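Local coordinates for protein predicted ATPase involved in replication control, Cdc46/Mcm family (Methanopyrus kandleri AV19, PDB 3F8T) that probably binds ATP and single-stranded DNA, as a homologue of the MCM replicative helicases of the AAA+ class, at residues H257-A263 and Y396-R400; H410-T416 and L467-P473; W426-R430 and A480-D484; P443-V447 and L487-M491. The protein carries 2 engineered substitutions. The contacts are given in a common frame with arbitrary orientation. Numbering follows the deposited sequence.

In the fold
The four contacts follow the chain from the P-loop ATPase domain into the AAA lid. Contact 1 comes first and closes before the others open. It joins the end of helix 248-261 to the start of helix 396-409, which leads into contact 2; the centres of contacts 1 and 2 lie about 23 Å apart. Contacts 2, 3 and 4 interleave along the chain, so later parts of the lid pack back on earlier ones. The parallel strands of contact 2 lead directly into helices 417-439 and 473-489, which meet in contact 3, about 19 Å on between centres. Contacts 3 and 4 share helix 473-489. Their centres lie about 11 Å apart, and Tyr427 and Arg430 pack on Val447.

Contact 1 (H257-A263 and Y396-R400); sequences HVLDHLA and YTLLR
Within the P-loop ATPase domain, the C-terminal end of helix 248-261 meets the start of helix 396-409, which leads on into the lid. Helix 257-261 and helix 396-400 cross at -90°, with axes 11.4 Å apart. His257 (chi1 t) brings its imidazole to the tyrosine, with NE2 3.1 Å from Tyr396 OH. Both of these atoms hydrogen-bond to the carbonyl of Ala211 in helix 204-212. His261 (chi1 m) lays its CB over one face of the Tyr396 ring, 3.9 Å from CD2. The two histidines and the tyrosine form an aromatic cluster. Leu262 leaves helical geometry, and its CA lies 5.1 Å from the CA of Arg400. Its rotamer is m,t. Leu262 CD2 reaches Tyr396 CD2 at the ring edge (3.6 Å) and Leu399 CB (3.8 Å). Helix 204-212 also packs on Leu262 and Leu399. Ala263 follows in extended conformation, its O 4.2 Å from Arg400 CD. Arg400 (chi1 t) extends along the helix end, where its NE makes a weak hydrogen bond of 3.5 Å to His261 O.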
loop_
_atom_site.group_PDB
_atom_site.type_symbol
_atom_site.label_atom_id
_atom_site.label_comp_id
_atom_site.label_asym_id
_atom_site.label_seq_id
_atom_site.Cartn_x
_atom_site.Cartn_y
_atom_site.Cartn_z
ATOM N N HIS A 257 16.233 1.625 6.471
ATOM C CA HIS A 257 15.775 0.985 7.702
ATOM C C HIS A 257 14.237 0.978 7.812
ATOM O O HIS A 257 13.608 -0.087 8.002
ATOM C CB HIS A 257 16.411 1.660 8.921
ATOM C CG HIS A 257 15.969 1.071 10.225
ATOM N ND1 HIS A 257 15.864 -0.290 10.424
ATOM C CD2 HIS A 257 15.595 1.655 11.384
ATOM C CE1 HIS A 257 15.446 -0.519 11.657
ATOM N NE2 HIS A 257 15.278 0.646 12.261
ATOM N N VAL A 258 13.641 2.154 7.646
ATOM C CA VAL A 258 12.182 2.290 7.716
ATOM C C VAL A 258 11.499 1.378 6.686
ATOM O O VAL A 258 10.602 0.603 7.023
ATOM C CB VAL A 258 11.719 3.769 7.538
ATOM C CG1 VAL A 258 10.206 3.810 7.304
ATOM C CG2 VAL A 258 12.105 4.620 8.757
ATOM N N LEU A 259 11.935 1.459 5.437
ATOM C CA LEU A 259 11.347 0.638 4.379
ATOM C C LEU A 259 11.575 -0.851 4.541
ATOM O O LEU A 259 10.712 -1.660 4.196
ATOM C CB LEU A 259 11.908 1.053 3.037
ATOM C CG LEU A 259 11.227 2.197 2.320
ATOM C CD1 LEU A 259 11.841 2.172 0.963
ATOM C CD2 LEU A 259 9.751 1.973 2.183
ATOM N N ASP A 260 12.748 -1.231 5.031
ATOM C CA ASP A 260 13.080 -2.649 5.101
ATOM C C ASP A 260 12.394 -3.341 6.236
ATOM O O ASP A 260 12.038 -4.495 6.101
ATOM C CB ASP A 260 14.587 -2.863 5.250
ATOM C CG ASP A 260 15.351 -2.505 3.988
ATOM O OD1 ASP A 260 14.723 -2.212 2.939
ATOM O OD2 ASP A 260 16.585 -2.474 4.072
ATOM N N HIS A 261 12.220 -2.639 7.351
ATOM C CA HIS A 261 11.871 -3.279 8.613
ATOM C C HIS A 261 10.557 -2.872 9.221
ATOM O O HIS A 261 10.054 -3.562 10.104
ATOM C CB HIS A 261 12.976 -3.014 9.641
ATOM C CG HIS A 261 14.321 -3.477 9.190
ATOM N ND1 HIS A 261 14.575 -4.789 8.856
ATOM C CD2 HIS A 261 15.482 -2.807 9.006
ATOM C CE1 HIS A 261 15.836 -4.906 8.475
ATOM N NE2 HIS A 261 16.408 -3.719 8.560
ATOM N N LEU A 262 10.000 -1.746 8.775
ATOM C CA LEU A 262 8.832 -1.203 9.454
ATOM C C LEU A 262 7.667 -0.870 8.542
ATOM O O LEU A 262 6.514 -1.086 8.924
ATOM C CB LEU A 262 9.210 0.032 10.280
ATOM C CG LEU A 262 9.985 -0.306 11.555
ATOM C CD1 LEU A 262 10.512 0.965 12.172
ATOM C CD2 LEU A 262 9.097 -1.079 12.531
ATOM N N ALA A 263 7.958 -0.346 7.354
ATOM C CA ALA A 263 6.885 0.132 6.464
ATOM C C ALA A 263 5.904 -0.991 6.065
ATOM O O ALA A 263 6.334 -2.118 5.788
ATOM C CB ALA A 263 7.480 0.803 5.223
ATOM N N TYR A 396 10.897 -6.530 15.401
ATOM C CA TYR A 396 10.394 -5.782 14.244
ATOM C C TYR A 396 9.148 -6.447 13.648
ATOM O O TYR A 396 8.280 -5.782 13.071
ATOM C CB TYR A 396 11.495 -5.566 13.198
ATOM C CG TYR A 396 12.396 -4.424 13.575
ATOM C CD1 TYR A 396 13.655 -4.645 14.122
ATOM C CD2 TYR A 396 11.960 -3.118 13.449
ATOM C CE1 TYR A 396 14.473 -3.575 14.490
ATOM C CE2 TYR A 396 12.755 -2.058 13.822
ATOM C CZ TYR A 396 14.003 -2.291 14.341
ATOM O OH TYR A 396 14.766 -1.211 14.703
ATOM N N THR A 397 9.066 -7.766 13.791
ATOM C CA THR A 397 7.863 -8.511 13.401
ATOM C C THR A 397 6.639 -7.989 14.149
ATOM O O THR A 397 5.624 -7.680 13.531
ATOM C CB THR A 397 8.036 -10.026 13.625
ATOM O OG1 THR A 397 9.055 -10.515 12.741
ATOM C CG2 THR A 397 6.740 -10.762 13.336
ATOM N N LEU A 398 6.753 -7.876 15.469
ATOM C CA LEU A 398 5.678 -7.359 16.290
ATOM C C LEU A 398 5.361 -5.922 15.899
ATOM O O LEU A 398 4.206 -5.606 15.622
ATOM C CB LEU A 398 6.001 -7.458 17.794
ATOM C CG LEU A 398 4.944 -6.821 18.724
ATOM C CD1 LEU A 398 3.645 -7.618 18.776
ATOM C CD2 LEU A 398 5.456 -6.532 20.145
ATOM N N LEU A 399 6.387 -5.075 15.850
ATOM C CA LEU A 399 6.207 -3.661 15.500
ATOM C C LEU A 399 5.493 -3.481 14.163
ATOM O O LEU A 399 4.569 -2.670 14.048
ATOM C CB LEU A 399 7.558 -2.933 15.480
ATOM C CG LEU A 399 8.282 -2.816 16.833
ATOM C CD1 LEU A 399 9.557 -1.971 16.703
ATOM C CD2 LEU A 399 7.369 -2.250 17.893
ATOM N N ARG A 400 5.921 -4.230 13.154
ATOM C CA ARG A 400 5.335 -4.084 11.812
ATOM C C ARG A 400 3.898 -4.603 11.769
ATOM O O ARG A 400 3.012 -3.982 11.168
ATOM C CB ARG A 400 6.174 -4.826 10.783
ATOM C CG ARG A 400 5.832 -4.453 9.341
ATOM C CD ARG A 400 6.474 -5.416 8.351
ATOM N NE ARG A 400 7.803 -5.847 8.797
ATOM C CZ ARG A 400 8.105 -7.052 9.278
ATOM N NH1 ARG A 400 7.179 -8.006 9.386
ATOM N NH2 ARG A 400 9.353 -7.307 9.648
#

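Contact 2 (H410-T416 and L467-P473); sequences HPAPELT and LSDDVEP. Engineered in segment 410-416: Ala412 (natural residue Lys).
Two short parallel strands, 414-415 and 470-471, make a two-stranded sheet in the AAA lid. Each strand runs straight into a helix. Glu414 pairs with Asp470 and Leu415 with Val471, at CA-CA distances of 5.4 and 4.6 Å. The ladder is Glu414 N to Asp469 O (3.0 Å), Val471 N to Glu414 O (2.9 Å) and Thr416 N to Val471 O (3.1 Å). His410 (chi1 m) follows the end of helix 396-409 and points at the second segment. Its ring lies over the backbone at Leu467 O and Ser468 N. Leu467, with positive phi, is the C-prime residue of the Schellman motif ending helix 449-465. Val471 (chi1 t) shares a sheet face with Leu415. Val471 CG2 meets Pro413 CB at 3.8 Å and Val471 CG1 meets Leu415 CD2 at 3.9 Å, against helix 449-465, where Val471 touches Ala459 and Lys460. Thr416 is the N-cap of helix 417-439, its OG1 bonding the backbone N of Ala419. Asp469 (chi1 m) turns its carboxylate to the first segment. Asp469 OD1 accepts from His410 ND1 at 2.8 Å and from a water at 2.7 Å, which in turn accepts from the N of engineered Ala412 at 2.9 Å.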
loop_
_atom_site.group_PDB
_atom_site.type_symbol
_atom_site.label_atom_id
_atom_site.label_comp_id
_atom_site.label_asym_id
_atom_site.label_seq_id
_atom_site.Cartn_x
_atom_site.Cartn_y
_atom_site.Cartn_z
ATOM N N HIS A 410 -8.004 1.291 12.571
ATOM C CA HIS A 410 -8.288 2.686 12.949
ATOM C C HIS A 410 -7.954 3.690 11.840
ATOM O O HIS A 410 -7.135 4.588 12.042
ATOM C CB HIS A 410 -7.586 3.005 14.272
ATOM C CG HIS A 410 -7.959 2.045 15.359
ATOM N ND1 HIS A 410 -9.133 2.156 16.074
ATOM C CD2 HIS A 410 -7.368 0.903 15.783
ATOM C CE1 HIS A 410 -9.231 1.145 16.919
ATOM N NE2 HIS A 410 -8.174 0.367 16.761
ATOM N N PRO A 411 -8.593 3.536 10.657
ATOM C CA PRO A 411 -8.219 4.373 9.516
ATOM C C PRO A 411 -8.589 5.831 9.724
ATOM O O PRO A 411 -7.931 6.717 9.169
ATOM C CB PRO A 411 -9.029 3.784 8.353
ATOM C CG PRO A 411 -10.224 3.129 9.015
ATOM C CD PRO A 411 -9.678 2.589 10.316
ATOM N N ALA A 412 -9.614 6.090 10.529
ATOM C CA ALA A 412 -10.190 7.429 10.556
ATOM C C ALA A 412 -10.521 7.964 11.946
ATOM O O ALA A 412 -11.697 8.218 12.237
ATOM C CB ALA A 412 -11.436 7.472 9.637
ATOM N N PRO A 413 -9.494 8.167 12.812
ATOM C CA PRO A 413 -9.827 8.744 14.110
ATOM C C PRO A 413 -10.238 10.201 13.939
ATOM O O PRO A 413 -9.821 10.839 12.973
ATOM C CB PRO A 413 -8.519 8.687 14.905
ATOM C CG PRO A 413 -7.511 8.057 14.030
ATOM C CD PRO A 413 -8.044 7.962 12.641
ATOM N N GLU A 414 -11.047 10.699 14.873
ATOM C CA GLU A 414 -11.599 12.052 14.795
ATOM C C GLU A 414 -11.374 12.801 16.102
ATOM O O GLU A 414 -11.393 12.218 17.181
ATOM C CB GLU A 414 -13.110 12.013 14.451
ATOM C CG GLU A 414 -13.477 11.332 13.107
ATOM C CD GLU A 414 -13.073 12.117 11.853
ATOM O OE1 GLU A 414 -12.646 13.287 11.962
ATOM O OE2 GLU A 414 -13.192 11.557 10.738
ATOM N N LEU A 415 -11.149 14.107 15.988
ATOM C CA LEU A 415 -11.043 14.969 17.159
ATOM C C LEU A 415 -12.249 14.862 18.079
ATOM O O LEU A 415 -13.386 14.970 17.611
ATOM C CB LEU A 415 -10.960 16.426 16.705
ATOM C CG LEU A 415 -9.774 16.840 15.840
ATOM C CD1 LEU A 415 -10.008 18.273 15.278
ATOM C CD2 LEU A 415 -8.520 16.742 16.695
ATOM N N THR A 416 -11.994 14.664 19.373
ATOM C CA THR A 416 -12.990 14.951 20.400
ATOM C C THR A 416 -13.130 16.463 20.514
ATOM O O THR A 416 -12.272 17.229 20.044
ATOM C CB THR A 416 -12.639 14.387 21.799
ATOM O OG1 THR A 416 -11.519 15.089 22.359
ATOM C CG2 THR A 416 -12.364 12.888 21.753
ATOM N N LEU A 467 -4.198 2.667 19.208
ATOM C CA LEU A 467 -5.334 1.873 18.734
ATOM C C LEU A 467 -6.661 2.553 19.065
ATOM O O LEU A 467 -7.618 1.907 19.503
ATOM C CB LEU A 467 -5.288 0.437 19.314
ATOM C CG LEU A 467 -4.039 -0.414 19.053
ATOM C CD1 LEU A 467 -4.194 -1.768 19.748
ATOM C CD2 LEU A 467 -3.809 -0.619 17.548
ATOM N N SER A 468 -6.731 3.862 18.833
ATOM C CA SER A 468 -7.930 4.604 19.160
ATOM C C SER A 468 -8.578 5.307 17.961
ATOM O O SER A 468 -7.902 5.712 17.002
ATOM C CB SER A 468 -7.639 5.592 20.292
ATOM O OG SER A 468 -8.726 6.473 20.463
ATOM N N ASP A 469 -9.900 5.451 18.032
ATOM C CA ASP A 469 -10.635 6.228 17.048
ATOM C C ASP A 469 -10.913 7.656 17.516
ATOM O O ASP A 469 -11.499 8.445 16.776
ATOM C CB ASP A 469 -11.940 5.532 16.682
ATOM C CG ASP A 469 -11.710 4.238 15.937
ATOM O OD1 ASP A 469 -10.801 4.174 15.078
ATOM O OD2 ASP A 469 -12.464 3.279 16.210
ATOM N N ASP A 470 -10.500 7.967 18.738
ATOM C CA ASP A 470 -10.685 9.289 19.313
ATOM C C ASP A 470 -9.351 10.018 19.461
ATOM O O ASP A 470 -8.461 9.578 20.193
ATOM C CB ASP A 470 -11.402 9.181 20.659
ATOM C CG ASP A 470 -12.781 8.555 20.532
ATOM O OD1 ASP A 470 -13.474 8.808 19.532
ATOM O OD2 ASP A 470 -13.158 7.784 21.430
ATOM N N VAL A 471 -9.201 11.125 18.739
ATOM C CA VAL A 471 -8.040 11.997 18.942
ATOM C C VAL A 471 -8.286 12.842 20.191
ATOM O O VAL A 471 -9.282 13.565 20.263
ATOM C CB VAL A 471 -7.786 12.907 17.726
ATOM C CG1 VAL A 471 -6.477 13.665 17.900
ATOM C CG2 VAL A 471 -7.788 12.082 16.438
ATOM N N GLU A 472 -7.377 12.752 21.161
ATOM C CA GLU A 472 -7.535 13.404 22.472
ATOM C C GLU A 472 -6.546 14.560 22.626
ATOM O O GLU A 472 -5.590 14.651 21.849
ATOM C CB GLU A 472 -7.303 12.381 23.591
ATOM C CG GLU A 472 -8.099 11.088 23.440
ATOM C CD GLU A 472 -9.442 11.127 24.144
ATOM O OE1 GLU A 472 -9.892 12.236 24.515
ATOM O OE2 GLU A 472 -10.048 10.040 24.330
ATOM N N PRO A 473 -6.766 15.460 23.619
ATOM C CA PRO A 473 -5.807 16.567 23.834
ATOM C C PRO A 473 -4.339 16.131 23.952
ATOM O O PRO A 473 -3.422 16.830 23.470
ATOM C CB PRO A 473 -6.302 17.201 25.146
ATOM C CG PRO A 473 -7.782 16.992 25.101
ATOM C CD PRO A 473 -7.906 15.560 24.558
HETATM O O HOH W 1 -11.197 4.704 12.484
HETATM O O HOH W 2 -13.813 11.513 18.328
HETATM O O HOH W 3 -11.259 14.271 24.943
#

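Contact 3 (W426-R430 and A480-D484); sequences WYETR and AELVD
Trp426 lays the face of its indole against the methyl of Ala480. The Ala480 CB sits 3.6 Å from the centroid of the five-membered ring of Trp426, 21° off its normal, in a CH-pi contact. This is helix-helix packing within the AAA lid, between helix 417-439 and helix 473-489. The two segments run at 28° to each other, nearly parallel, with a signed crossing angle of -28°. Their axes come no closer than 12.3 Å, so the gap is bridged by side chains. The register sets Trp426 against Ala480 (CA-CA 7.4 Å) and Arg430 against Asp484 (9.0 Å), one helical turn further on in both helices. Trp426 has chi1 t and chi2 85°, which sends the indole across the gap. Trp426 CH2 reaches Val483 CG1 at 4.1 Å. Val455 of helix 449-465 packs on both Trp426 and Val483, so a third helix joins this apolar patch. Asp484 (chi1 m) is buried, and its charge is met from the facing helix. Arg430, with chi1 and chi2 both m, turns its guanidinium edge to the carboxylate in a salt bridge. Arg430 NE makes weak hydrogen bonds to OD1 and OD2 of Asp484, both 3.0 Å. Asp484 OD2 accepts from two residues at once: Trp426 NE1 at 3.1 Å, almost in line at 172°, and Arg430 NH2 at 2.7 Å.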
loop_
_atom_site.group_PDB
_atom_site.type_symbol
_atom_site.label_atom_id
_atom_site.label_comp_id
_atom_site.label_asym_id
_atom_site.label_seq_id
_atom_site.Cartn_x
_atom_site.Cartn_y
_atom_site.Cartn_z
ATOM N N TRP A 426 -3.720 26.028 20.513
ATOM C CA TRP A 426 -2.337 26.003 20.036
ATOM C C TRP A 426 -2.178 26.926 18.825
ATOM O O TRP A 426 -1.287 27.765 18.788
ATOM C CB TRP A 426 -1.916 24.579 19.658
ATOM C CG TRP A 426 -0.553 24.525 19.032
ATOM C CD1 TRP A 426 0.640 24.462 19.682
ATOM C CD2 TRP A 426 -0.246 24.569 17.634
ATOM N NE1 TRP A 426 1.671 24.437 18.778
ATOM C CE2 TRP A 426 1.158 24.510 17.514
ATOM C CE3 TRP A 426 -1.022 24.646 16.470
ATOM C CZ2 TRP A 426 1.807 24.524 16.279
ATOM C CZ3 TRP A 426 -0.367 24.660 15.230
ATOM C CH2 TRP A 426 1.024 24.603 15.151
ATOM N N TYR A 427 -3.057 26.759 17.843
ATOM C CA TYR A 427 -2.956 27.478 16.578
ATOM C C TYR A 427 -3.017 28.990 16.757
ATOM O O TYR A 427 -2.148 29.707 16.260
ATOM C CB TYR A 427 -4.063 27.012 15.631
ATOM C CG TYR A 427 -3.976 27.535 14.207
ATOM C CD1 TYR A 427 -2.771 27.523 13.502
ATOM C CD2 TYR A 427 -5.120 27.996 13.549
ATOM C CE1 TYR A 427 -2.704 27.981 12.176
ATOM C CE2 TYR A 427 -5.067 28.451 12.225
ATOM C CZ TYR A 427 -3.858 28.450 11.554
ATOM O OH TYR A 427 -3.811 28.895 10.256
ATOM N N GLU A 428 -4.036 29.459 17.474
ATOM C CA GLU A 428 -4.218 30.887 17.728
ATOM C C GLU A 428 -3.071 31.460 18.571
ATOM O O GLU A 428 -2.570 32.538 18.273
ATOM C CB GLU A 428 -5.593 31.169 18.353
ATOM C CG GLU A 428 -5.769 30.715 19.810
ATOM C CD GLU A 428 -7.200 30.879 20.331
ATOM O OE1 GLU A 428 -8.099 31.236 19.530
ATOM O OE2 GLU A 428 -7.431 30.638 21.541
ATOM N N THR A 429 -2.644 30.723 19.597
ATOM C CA THR A 429 -1.542 31.144 20.471
ATOM C C THR A 429 -0.228 31.287 19.674
ATOM O O THR A 429 0.507 32.272 19.833
ATOM C CB THR A 429 -1.396 30.172 21.691
ATOM O OG1 THR A 429 -2.558 30.270 22.533
ATOM C CG2 THR A 429 -0.174 30.484 22.527
ATOM N N ARG A 430 0.055 30.323 18.799
ATOM C CA ARG A 430 1.275 30.374 17.987
ATOM C C ARG A 430 1.259 31.481 16.937
ATOM O O ARG A 430 2.281 32.108 16.693
ATOM C CB ARG A 430 1.556 29.010 17.328
ATOM C CG ARG A 430 1.978 27.932 18.322
ATOM C CD ARG A 430 3.363 28.210 18.916
ATOM N NE ARG A 430 3.788 27.116 19.782
ATOM C CZ ARG A 430 3.439 26.971 21.061
ATOM N NH1 ARG A 430 2.655 27.861 21.661
ATOM N NH2 ARG A 430 3.879 25.925 21.747
ATOM N N ALA A 480 1.784 18.894 18.377
ATOM C CA ALA A 480 2.169 20.304 18.417
ATOM C C ALA A 480 3.625 20.487 18.820
ATOM O O ALA A 480 4.310 21.344 18.267
ATOM C CB ALA A 480 1.265 21.067 19.387
ATOM N N GLU A 481 4.099 19.684 19.773
ATOM C CA GLU A 481 5.513 19.729 20.184
ATOM C C GLU A 481 6.439 19.426 19.006
ATOM O O GLU A 481 7.478 20.056 18.851
ATOM C CB GLU A 481 5.772 18.747 21.330
ATOM C CG GLU A 481 7.117 18.933 22.046
ATOM C CD GLU A 481 8.270 18.136 21.432
ATOM O OE1 GLU A 481 8.055 16.989 20.957
ATOM O OE2 GLU A 481 9.408 18.660 21.441
ATOM N N LEU A 482 6.053 18.473 18.159
ATOM C CA LEU A 482 6.871 18.150 16.979
ATOM C C LEU A 482 6.862 19.237 15.926
ATOM O O LEU A 482 7.901 19.525 15.338
ATOM C CB LEU A 482 6.429 16.827 16.347
ATOM C CG LEU A 482 6.636 15.585 17.220
ATOM C CD1 LEU A 482 5.964 14.381 16.568
ATOM C CD2 LEU A 482 8.108 15.291 17.528
ATOM N N VAL A 483 5.696 19.836 15.672
ATOM C CA VAL A 483 5.614 20.926 14.698
ATOM C C VAL A 483 6.422 22.119 15.222
ATOM O O VAL A 483 7.235 22.689 14.486
ATOM C CB VAL A 483 4.141 21.314 14.335
ATOM C CG1 VAL A 483 4.102 22.575 13.442
ATOM C CG2 VAL A 483 3.454 20.168 13.608
ATOM N N ASP A 484 6.228 22.455 16.494
ATOM C CA ASP A 484 7.011 23.527 17.145
ATOM C C ASP A 484 8.526 23.302 17.081
ATOM O O ASP A 484 9.300 24.237 16.799
ATOM C CB ASP A 484 6.582 23.699 18.598
ATOM C CG ASP A 484 5.267 24.429 18.733
ATOM O OD1 ASP A 484 4.879 25.162 17.800
ATOM O OD2 ASP A 484 4.615 24.260 19.775
#

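Contact 4 (P443-V447 and L487-M491); sequences PTLPV and LETAM
An extended loop packs on the C-terminal end region of helix 473-489 through apolar side chains. The loop, 443-447, connects helix 417-439 to helix 449-465 in the AAA lid. Its backbone is extended throughout but forms no regular strand. The register brings Leu445 opposite Leu487 (CA-CA 6.4 Å) and Thr444 opposite Met491 (6.7 Å). Leu487 (m,t) starts the second segment in helical conformation. Leu487 CD1 meets Val447 CG2 at 3.6 Å, and Leu487 CD2 lies 4.1 Å from Leu445 CD1. Further along, Ala490 and Met491 also point toward the loop. Ala490 points its CB at Leu445 CD1, 3.5 Å away. Its backbone hydrogen-bonds with Ile358, and its side chain touches Phe376 of strand 373-376. This places the contact where the lid meets the ATPase core. Leu445 (m,t) is thus set among Leu487, Ala490 and Met491. Met491 has chi1 and chi2 both m, and folds along the loop. Met491 CG is 4.0 Å from Leu445 CG, while Met491 CE reaches Pro443 CB at 3.7 Å. A water links the two backbones, accepting from Leu445 N at 3.0 Å and donating to Leu487 O at 2.8 Å.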
loop_
_atom_site.group_PDB
_atom_site.type_symbol
_atom_site.label_atom_id
_atom_site.label_comp_id
_atom_site.label_asym_id
_atom_site.label_seq_id
_atom_site.Cartn_x
_atom_site.Cartn_y
_atom_site.Cartn_z
ATOM N N PRO A 443 13.423 37.037 12.900
ATOM C CA PRO A 443 12.998 36.183 11.792
ATOM C C PRO A 443 12.382 34.886 12.308
ATOM O O PRO A 443 12.963 34.205 13.157
ATOM C CB PRO A 443 14.300 35.909 11.029
ATOM C CG PRO A 443 15.216 37.013 11.425
ATOM C CD PRO A 443 14.873 37.298 12.853
ATOM N N THR A 444 11.183 34.590 11.816
ATOM C CA THR A 444 10.438 33.416 12.251
ATOM C C THR A 444 9.616 32.867 11.096
ATOM O O THR A 444 9.140 33.626 10.242
ATOM C CB THR A 444 9.506 33.719 13.464
ATOM O OG1 THR A 444 8.234 34.189 13.006
ATOM C CG2 THR A 444 10.101 34.752 14.376
ATOM N N LEU A 445 9.459 31.549 11.058
ATOM C CA LEU A 445 8.593 30.931 10.062
ATOM C C LEU A 445 7.136 31.235 10.392
ATOM O O LEU A 445 6.757 31.228 11.571
ATOM C CB LEU A 445 8.838 29.416 9.982
ATOM C CG LEU A 445 10.126 28.918 9.313
ATOM C CD1 LEU A 445 10.311 27.418 9.477
ATOM C CD2 LEU A 445 10.191 29.279 7.838
ATOM N N PRO A 446 6.311 31.521 9.363
ATOM C CA PRO A 446 4.885 31.721 9.636
ATOM C C PRO A 446 4.218 30.433 10.112
ATOM O O PRO A 446 4.691 29.344 9.792
ATOM C CB PRO A 446 4.313 32.137 8.273
ATOM C CG PRO A 446 5.266 31.576 7.278
ATOM C CD PRO A 446 6.624 31.676 7.932
ATOM N N VAL A 447 3.145 30.583 10.882
ATOM C CA VAL A 447 2.278 29.484 11.268
ATOM C C VAL A 447 0.959 29.682 10.517
ATOM O O VAL A 447 0.175 30.605 10.814
ATOM C CB VAL A 447 2.106 29.411 12.808
ATOM C CG1 VAL A 447 0.987 28.453 13.216
ATOM C CG2 VAL A 447 3.423 28.992 13.450
ATOM N N LEU A 487 9.580 24.022 13.522
ATOM C CA LEU A 487 9.543 25.462 13.245
ATOM C C LEU A 487 10.693 26.215 13.928
ATOM O O LEU A 487 11.289 27.136 13.340
ATOM C CB LEU A 487 8.202 26.053 13.660
ATOM C CG LEU A 487 6.958 25.615 12.875
ATOM C CD1 LEU A 487 5.728 26.233 13.514
ATOM C CD2 LEU A 487 7.034 25.971 11.384
ATOM N N GLU A 488 11.000 25.806 15.152
ATOM C CA GLU A 488 12.027 26.455 15.953
ATOM C C GLU A 488 13.428 26.094 15.501
ATOM O O GLU A 488 14.257 26.985 15.303
ATOM C CB GLU A 488 11.803 26.193 17.449
ATOM C CG GLU A 488 10.637 27.032 17.995
ATOM C CD GLU A 488 10.024 26.502 19.300
ATOM O OE1 GLU A 488 10.726 25.811 20.071
ATOM O OE2 GLU A 488 8.832 26.805 19.557
ATOM N N THR A 489 13.679 24.804 15.297
ATOM C CA THR A 489 14.987 24.334 14.838
ATOM C C THR A 489 15.344 24.827 13.435
ATOM O O THR A 489 16.523 25.051 13.136
ATOM C CB THR A 489 15.113 22.808 14.899
ATOM O OG1 THR A 489 14.152 22.203 14.013
ATOM C CG2 THR A 489 14.868 22.316 16.317
ATOM N N ALA A 490 14.326 25.018 12.592
ATOM C CA ALA A 490 14.513 25.545 11.232
ATOM C C ALA A 490 15.226 26.901 11.204
ATOM O O ALA A 490 15.946 27.217 10.243
ATOM C CB ALA A 490 13.181 25.658 10.524
ATOM N N MET A 491 15.007 27.689 12.256
ATOM C CA MET A 491 15.471 29.069 12.334
ATOM C C MET A 491 16.560 29.298 13.388
ATOM O O MET A 491 17.061 30.411 13.517
ATOM C CB MET A 491 14.292 30.007 12.628
ATOM C CG MET A 491 13.218 30.044 11.557
ATOM S SD MET A 491 13.830 30.608 9.953
ATOM C CE MET A 491 13.569 32.374 10.039
HETATM O O HOH W 4 10.279 29.771 13.367
#